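Local coordinates for tyrosine-protein phosphatase non-receptor type 18 (PDB 2OC3) that removes phosphate from phosphotyrosine in proteins, including autophosphorylated tyrosine kinases, through its classical protein tyrosine phosphatase catalytic domain, the part in this chain, at residues F95-G98 and S102-Y105; V130-C135 and G241-V246. All blocks are in the same frame, centred on the assembly; numbering follows the deposited sequence.

Contact 1 (F95-G98 and S102-Y105); sequences FIRG and SLAY
Over one face of the Phe95 ring sits a methyl of Leu103: CD1 lies 4.1 Å from the ring centroid and only 11° off its normal, a CH-pi contact, while CD2 of the same leucine rests against Phe95 CB. The Tyr105 ring has Ala104 CB over the rim of one face, and the carbonyl oxygen of Arg97 at its edge, 4.0 Å from CE2. With chi1 at -46°, CG beside the backbone N, this ring runs back past Ile96, where Tyr105 CD2 meets Ile96 CG2 at 4.0 Å. The two strands form a beta hairpin at one side of the central sheet, and a classic beta bulge interrupts it, Ala104 and Tyr105 both facing Ile96. Ile96 N gives a bond of 2.9 Å to Tyr105 O; Ile96 O accepts Tyr105 N, and Ala104 N more weakly. Tyr105 also packs on Cys244 and Tyr248 of helix 238-254, its OH hydrogen-bonded to Asp247 OD2. Replacing Tyr105 with an alanine would probably leave Asp247 without its hydroxyl partner and open a gap between Ile96 and that helix. Nearer the turn, Gly98 N donates to Ser102 O. Glycine suits this position because a side chain would run into Ala104 CB, already 3.5 Å from Gly98 CA.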
ATOM      1  N   PHE A  95       4.773   0.326   8.369  1.00  7.31           N
ATOM      2  CA  PHE A  95       5.859  -0.079   7.508  1.00  7.18           C
ATOM      3  C   PHE A  95       5.791  -1.562   7.232  1.00  7.54           C
ATOM      4  O   PHE A  95       5.444  -2.350   8.139  1.00  8.94           O
ATOM      5  CB  PHE A  95       7.203   0.245   8.167  1.00  8.23           C
ATOM      6  CG  PHE A  95       7.537   1.705   8.183  1.00  9.08           C
ATOM      7  CD1 PHE A  95       7.927   2.342   7.031  1.00 11.94           C
ATOM      8  CD2 PHE A  95       7.500   2.470   9.353  1.00 15.61           C
ATOM      9  CE1 PHE A  95       8.288   3.691   7.014  1.00 20.79           C
ATOM     10  CE2 PHE A  95       7.849   3.864   9.311  1.00 13.45           C
ATOM     11  CZ  PHE A  95       8.220   4.429   8.155  1.00 15.55           C
ATOM     12  N   ILE A  96       6.203  -1.943   6.021  1.00  7.97           N
ATOM     13  CA  ILE A  96       6.366  -3.321   5.587  1.00  8.50           C
ATOM     14  C   ILE A  96       7.800  -3.466   5.037  1.00  8.97           C
ATOM     15  O   ILE A  96       8.261  -2.632   4.258  1.00  8.62           O
ATOM     16  CB  ILE A  96       5.329  -3.765   4.560  1.00 10.25           C
ATOM     17  CG1 ILE A  96       3.900  -3.613   5.138  1.00 11.96           C
ATOM     18  CG2 ILE A  96       5.600  -5.224   4.136  1.00 10.95           C
ATOM     19  CD1 ILE A  96       2.749  -4.014   4.131  1.00 12.53           C
ATOM     20  N   ARG A  97       8.501  -4.498   5.523  1.00  8.91           N
ATOM     21  CA  ARG A  97       9.862  -4.795   5.083  1.00  8.99           C
ATOM     22  C   ARG A  97       9.894  -5.363   3.663  1.00  8.68           C
ATOM     23  O   ARG A  97       9.011  -6.117   3.268  1.00  9.90           O
ATOM     24  CB  ARG A  97      10.462  -5.844   6.006  0.50  8.86           C
ATOM     25  CG  ARG A  97      10.722  -5.354   7.393  0.50  9.92           C
ATOM     26  CD  ARG A  97      11.383  -6.419   8.244  0.50 14.47           C
ATOM     27  NE  ARG A  97      10.417  -7.420   8.681  0.50 16.29           N
ATOM     28  CZ  ARG A  97       9.630  -7.321   9.755  0.50 15.88           C
ATOM     29  NH1 ARG A  97       9.663  -6.249  10.539  0.50 19.08           N
ATOM     30  NH2 ARG A  97       8.793  -8.303  10.040  0.50 19.68           N
ATOM     31  N   GLY A  98      10.921  -4.979   2.913  1.00 10.41           N
ATOM     32  CA  GLY A  98      11.129  -5.480   1.569  1.00 11.66           C
ATOM     33  C   GLY A  98      12.165  -6.581   1.507  1.00 12.31           C
ATOM     34  O   GLY A  98      12.613  -7.138   2.529  1.00 14.29           O
ATOM     35  N   SER A 102      14.921  -3.881   4.499  1.00 16.70           N
ATOM     36  CA  SER A 102      14.726  -2.448   4.719  1.00 18.00           C
ATOM     37  C   SER A 102      13.228  -2.145   4.755  1.00 12.08           C
ATOM     38  O   SER A 102      12.418  -3.007   4.388  1.00 12.52           O
ATOM     39  CB  SER A 102      15.340  -1.640   3.572  1.00 18.83           C
ATOM     40  OG  SER A 102      14.598  -1.829   2.372  1.00 24.66           O
ATOM     41  N   LEU A 103      12.879  -0.949   5.206  1.00 15.95           N
ATOM     42  CA  LEU A 103      11.475  -0.512   5.213  1.00 13.20           C
ATOM     43  C   LEU A 103      11.049  -0.032   3.817  1.00 11.33           C
ATOM     44  O   LEU A 103      11.160   1.148   3.491  1.00 17.12           O
ATOM     45  CB  LEU A 103      11.290   0.576   6.252  1.00 21.34           C
ATOM     46  CG  LEU A 103      11.704   0.200   7.677  1.00 19.55           C
ATOM     47  CD1 LEU A 103      11.584   1.427   8.592  1.00 27.22           C
ATOM     48  CD2 LEU A 103      10.884  -0.967   8.176  1.00 22.88           C
ATOM     49  N   ALA A 104      10.567  -0.968   3.023  1.00  8.95           N
ATOM     50  CA  ALA A 104      10.397  -0.800   1.601  1.00 10.92           C
ATOM     51  C   ALA A 104       9.016  -0.285   1.206  1.00  8.62           C
ATOM     52  O   ALA A 104       8.864   0.298   0.115  1.00  9.07           O
ATOM     53  CB  ALA A 104      10.692  -2.110   0.881  1.00 12.83           C
ATOM     54  N   TYR A 105       8.026  -0.483   2.068  1.00  8.12           N
ATOM     55  CA  TYR A 105       6.660  -0.014   1.824  1.00  8.39           C
ATOM     56  C   TYR A 105       6.126   0.677   3.031  1.00  6.52           C
ATOM     57  O   TYR A 105       6.370   0.286   4.179  1.00  7.52           O
ATOM     58  CB  TYR A 105       5.732  -1.182   1.511  1.00  8.12           C
ATOM     59  CG  TYR A 105       6.311  -2.162   0.522  1.00  6.62           C
ATOM     60  CD1 TYR A 105       6.267  -1.905  -0.838  1.00  9.26           C
ATOM     61  CD2 TYR A 105       6.971  -3.306   0.958  1.00 10.83           C
ATOM     62  CE1 TYR A 105       6.861  -2.768  -1.738  1.00  8.49           C
ATOM     63  CE2 TYR A 105       7.555  -4.197   0.063  1.00  8.89           C
ATOM     64  CZ  TYR A 105       7.522  -3.921  -1.288  1.00  8.53           C
ATOM     65  OH  TYR A 105       8.163  -4.821  -2.152  1.00 10.52           O
TER

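Contact 2 (V130-C135 and G241-V246); sequences VILMAC and GVLCTV
This is a small, buried, wholly apolar contact between strand 130-133, with Ala134 just after it, and helix 238-254, which packs on the central sheet of the phosphatase domain. Leu243 carries the helix side by itself. Its CD1 methyl reaches Ala134 CB at 3.9 Å and Leu132 CB at 4.2 Å, so one branch touches both residues. The leucine is extended beyond CB, chi2 177°, which carries CD1 out from the helix to the strand; the backbones stay well apart, with the CA atoms of Ala134 and Leu243 8.3 Å from each other. Leucine suits the helix position because it is long enough to span that distance, whereas the short side chain of Ala134 leaves room for the methyl. Leu243 also touches Val231 of the neighbouring strand 229-232. Ala134 O accepts a hydrogen bond from Arg239, which probably binds substrate, as in related phosphatases, and the side chain of Ala134 lies about 4 Å from that of Cys233, the predicted nucleophile. With only carbon atoms meeting across the contact, dispersion and the exclusion of water are what join Leu243 to the strand, beside the loop 233-239, the CX5R signature of this family, which probably binds the phosphate.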
ATOM      1  N   VAL A 130       6.918   7.739  -5.053  1.00  6.93           N
ATOM      2  CA  VAL A 130       5.777   7.108  -5.772  1.00  8.82           C
ATOM      3  C   VAL A 130       4.712   6.671  -4.766  1.00  7.29           C
ATOM      4  O   VAL A 130       5.018   6.028  -3.748  1.00  7.15           O
ATOM      5  CB  VAL A 130       6.226   5.895  -6.569  1.00  8.44           C
ATOM      6  CG1 VAL A 130       5.111   5.387  -7.460  1.00  9.82           C
ATOM      7  CG2 VAL A 130       7.416   6.214  -7.447  1.00  8.88           C
ATOM      8  N   ILE A 131       3.479   7.071  -5.046  1.00  5.71           N
ATOM      9  CA  ILE A 131       2.284   6.618  -4.348  1.00  5.35           C
ATOM     10  C   ILE A 131       1.489   5.674  -5.250  1.00  7.39           C
ATOM     11  O   ILE A 131       1.293   5.995  -6.463  1.00  7.16           O
ATOM     12  CB  ILE A 131       1.386   7.790  -3.998  1.00  5.24           C
ATOM     13  CG1 ILE A 131       2.106   8.827  -3.131  1.00  4.98           C
ATOM     14  CG2 ILE A 131       0.062   7.340  -3.294  1.00  8.25           C
ATOM     15  CD1 ILE A 131       1.351  10.145  -3.045  1.00  7.17           C
ATOM     16  N   LEU A 132       1.063   4.529  -4.735  1.00  7.28           N
ATOM     17  CA  LEU A 132       0.177   3.637  -5.452  1.00  6.88           C
ATOM     18  C   LEU A 132      -1.142   3.635  -4.714  1.00  8.12           C
ATOM     19  O   LEU A 132      -1.168   3.241  -3.558  1.00  6.55           O
ATOM     20  CB  LEU A 132       0.737   2.221  -5.501  1.00  7.09           C
ATOM     21  CG  LEU A 132       2.032   1.974  -6.300  1.00  7.56           C
ATOM     22  CD1 LEU A 132       3.281   2.311  -5.555  1.00 11.14           C
ATOM     23  CD2 LEU A 132       2.104   0.515  -6.780  1.00 12.09           C
ATOM     24  N   MET A 133      -2.224   3.979  -5.401  1.00  7.21           N
ATOM     25  CA  MET A 133      -3.575   4.089  -4.845  1.00  5.99           C
ATOM     26  C   MET A 133      -4.423   3.012  -5.527  1.00  7.76           C
ATOM     27  O   MET A 133      -4.526   2.986  -6.765  1.00  8.35           O
ATOM     28  CB  MET A 133      -4.186   5.473  -5.129  1.00  5.99           C
ATOM     29  CG  MET A 133      -5.650   5.558  -4.793  1.00 10.31           C
ATOM     30  SD  MET A 133      -6.164   7.276  -4.866  1.00  8.22           S
ATOM     31  CE  MET A 133      -7.919   7.168  -4.483  1.00  8.02           C
ATOM     32  N   ALA A 134      -5.006   2.091  -4.750  1.00  6.51           N
ATOM     33  CA  ALA A 134      -5.752   0.982  -5.325  1.00  6.22           C
ATOM     34  C   ALA A 134      -7.209   1.071  -5.003  1.00  8.76           C
ATOM     35  O   ALA A 134      -7.811   0.048  -4.639  1.00 10.16           O
ATOM     36  CB  ALA A 134      -5.222  -0.379  -4.795  1.00  9.86           C
ATOM     37  N   CYS A 135      -7.776   2.261  -5.095  1.00  8.52           N
ATOM     38  CA  CYS A 135      -9.210   2.443  -4.938  1.00  7.16           C
ATOM     39  C   CYS A 135      -9.585   3.731  -5.656  1.00  9.14           C
ATOM     40  O   CYS A 135      -8.740   4.479  -6.128  1.00  7.42           O
ATOM     41  CB  CYS A 135      -9.617   2.493  -3.459  1.00  9.17           C
ATOM     42  SG  CYS A 135      -9.160   3.946  -2.551  1.00 11.99           S
ATOM     43  N   GLY A 241      -2.236  -4.942   0.366  1.00  6.17           N
ATOM     44  CA  GLY A 241      -1.388  -6.126   0.558  1.00  7.14           C
ATOM     45  C   GLY A 241      -1.126  -6.900  -0.714  1.00  8.17           C
ATOM     46  O   GLY A 241      -0.024  -7.425  -0.895  1.00  8.16           O
ATOM     47  N   VAL A 242      -2.086  -6.922  -1.630  1.00  6.14           N
ATOM     48  CA  VAL A 242      -1.843  -7.540  -2.942  1.00  5.54           C
ATOM     49  C   VAL A 242      -0.714  -6.791  -3.642  1.00  8.39           C
ATOM     50  O   VAL A 242       0.240  -7.407  -4.120  1.00  8.45           O
ATOM     51  CB  VAL A 242      -3.105  -7.575  -3.818  1.00  6.44           C
ATOM     52  CG1 VAL A 242      -2.743  -7.991  -5.255  1.00  9.17           C
ATOM     53  CG2 VAL A 242      -4.116  -8.536  -3.205  1.00  8.50           C
ATOM     54  N   LEU A 243      -0.807  -5.466  -3.744  1.00  7.52           N
ATOM     55  CA  LEU A 243       0.216  -4.690  -4.438  1.00  7.72           C
ATOM     56  C   LEU A 243       1.595  -4.864  -3.824  1.00  6.29           C
ATOM     57  O   LEU A 243       2.588  -5.025  -4.549  1.00  7.93           O
ATOM     58  CB  LEU A 243      -0.113  -3.201  -4.471  1.00  8.48           C
ATOM     59  CG  LEU A 243      -1.207  -2.784  -5.441  1.00  8.67           C
ATOM     60  CD1 LEU A 243      -1.506  -1.324  -5.356  1.00 12.93           C
ATOM     61  CD2 LEU A 243      -0.868  -3.117  -6.912  1.00 14.43           C
ATOM     62  N   CYS A 244       1.686  -4.803  -2.491  1.00  5.54           N
ATOM     63  CA  CYS A 244       2.997  -4.926  -1.832  1.00  6.79           C
ATOM     64  C   CYS A 244       3.574  -6.304  -2.074  1.00  9.64           C
ATOM     65  O   CYS A 244       4.801  -6.455  -2.303  1.00  9.52           O
ATOM     66  CB  CYS A 244       2.923  -4.660  -0.335  1.00  8.77           C
ATOM     67  SG  CYS A 244       2.512  -2.913   0.065  1.00  9.15           S
ATOM     68  N   THR A 245       2.734  -7.327  -2.053  1.00  7.49           N
ATOM     69  CA  THR A 245       3.233  -8.688  -2.240  1.00  6.81           C
ATOM     70  C   THR A 245       3.695  -8.896  -3.688  1.00  8.45           C
ATOM     71  O   THR A 245       4.737  -9.532  -3.928  1.00  9.82           O
ATOM     72  CB  THR A 245       2.170  -9.744  -1.877  1.00  9.40           C
ATOM     73  OG1 THR A 245       1.777  -9.563  -0.511  1.00 11.24           O
ATOM     74  CG2 THR A 245       2.732 -11.152  -2.069  1.00 13.27           C
ATOM     75  N   VAL A 246       2.947  -8.368  -4.656  1.00  7.07           N
ATOM     76  CA  VAL A 246       3.335  -8.516  -6.049  1.00  7.83           C
ATOM     77  C   VAL A 246       4.700  -7.847  -6.268  1.00  7.80           C
ATOM     78  O   VAL A 246       5.609  -8.395  -6.919  1.00  9.27           O
ATOM     79  CB  VAL A 246       2.258  -7.907  -6.979  1.00  7.98           C
ATOM     80  CG1 VAL A 246       2.784  -7.766  -8.446  1.00  7.86           C
ATOM     81  CG2 VAL A 246       0.974  -8.707  -6.906  1.00  7.99           C
TER

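Overall arrangement
Contact 1 is partly buried, its centre about 11 Å from the centre of the chain, on an edge strand of the main sheet and its hairpin partner; contact 2 is fully buried, its centre about 4 Å from that of the chain. Their chemistry follows: contact 1 is knit by backbone hydrogen bonds with side-chain packing added, whereas contact 2 joins sheet to helix through aliphatic carbon contacts alone. Strand 229-232 lies between strands 103-108 and 130-133, so both contacts belong to one sheet. Helix 238-254 meets both: Ile96 CD1 packs on Cys244 SG at 4.2 Å, and Tyr105 bonds to Asp247, while Leu243 faces strand 130-133.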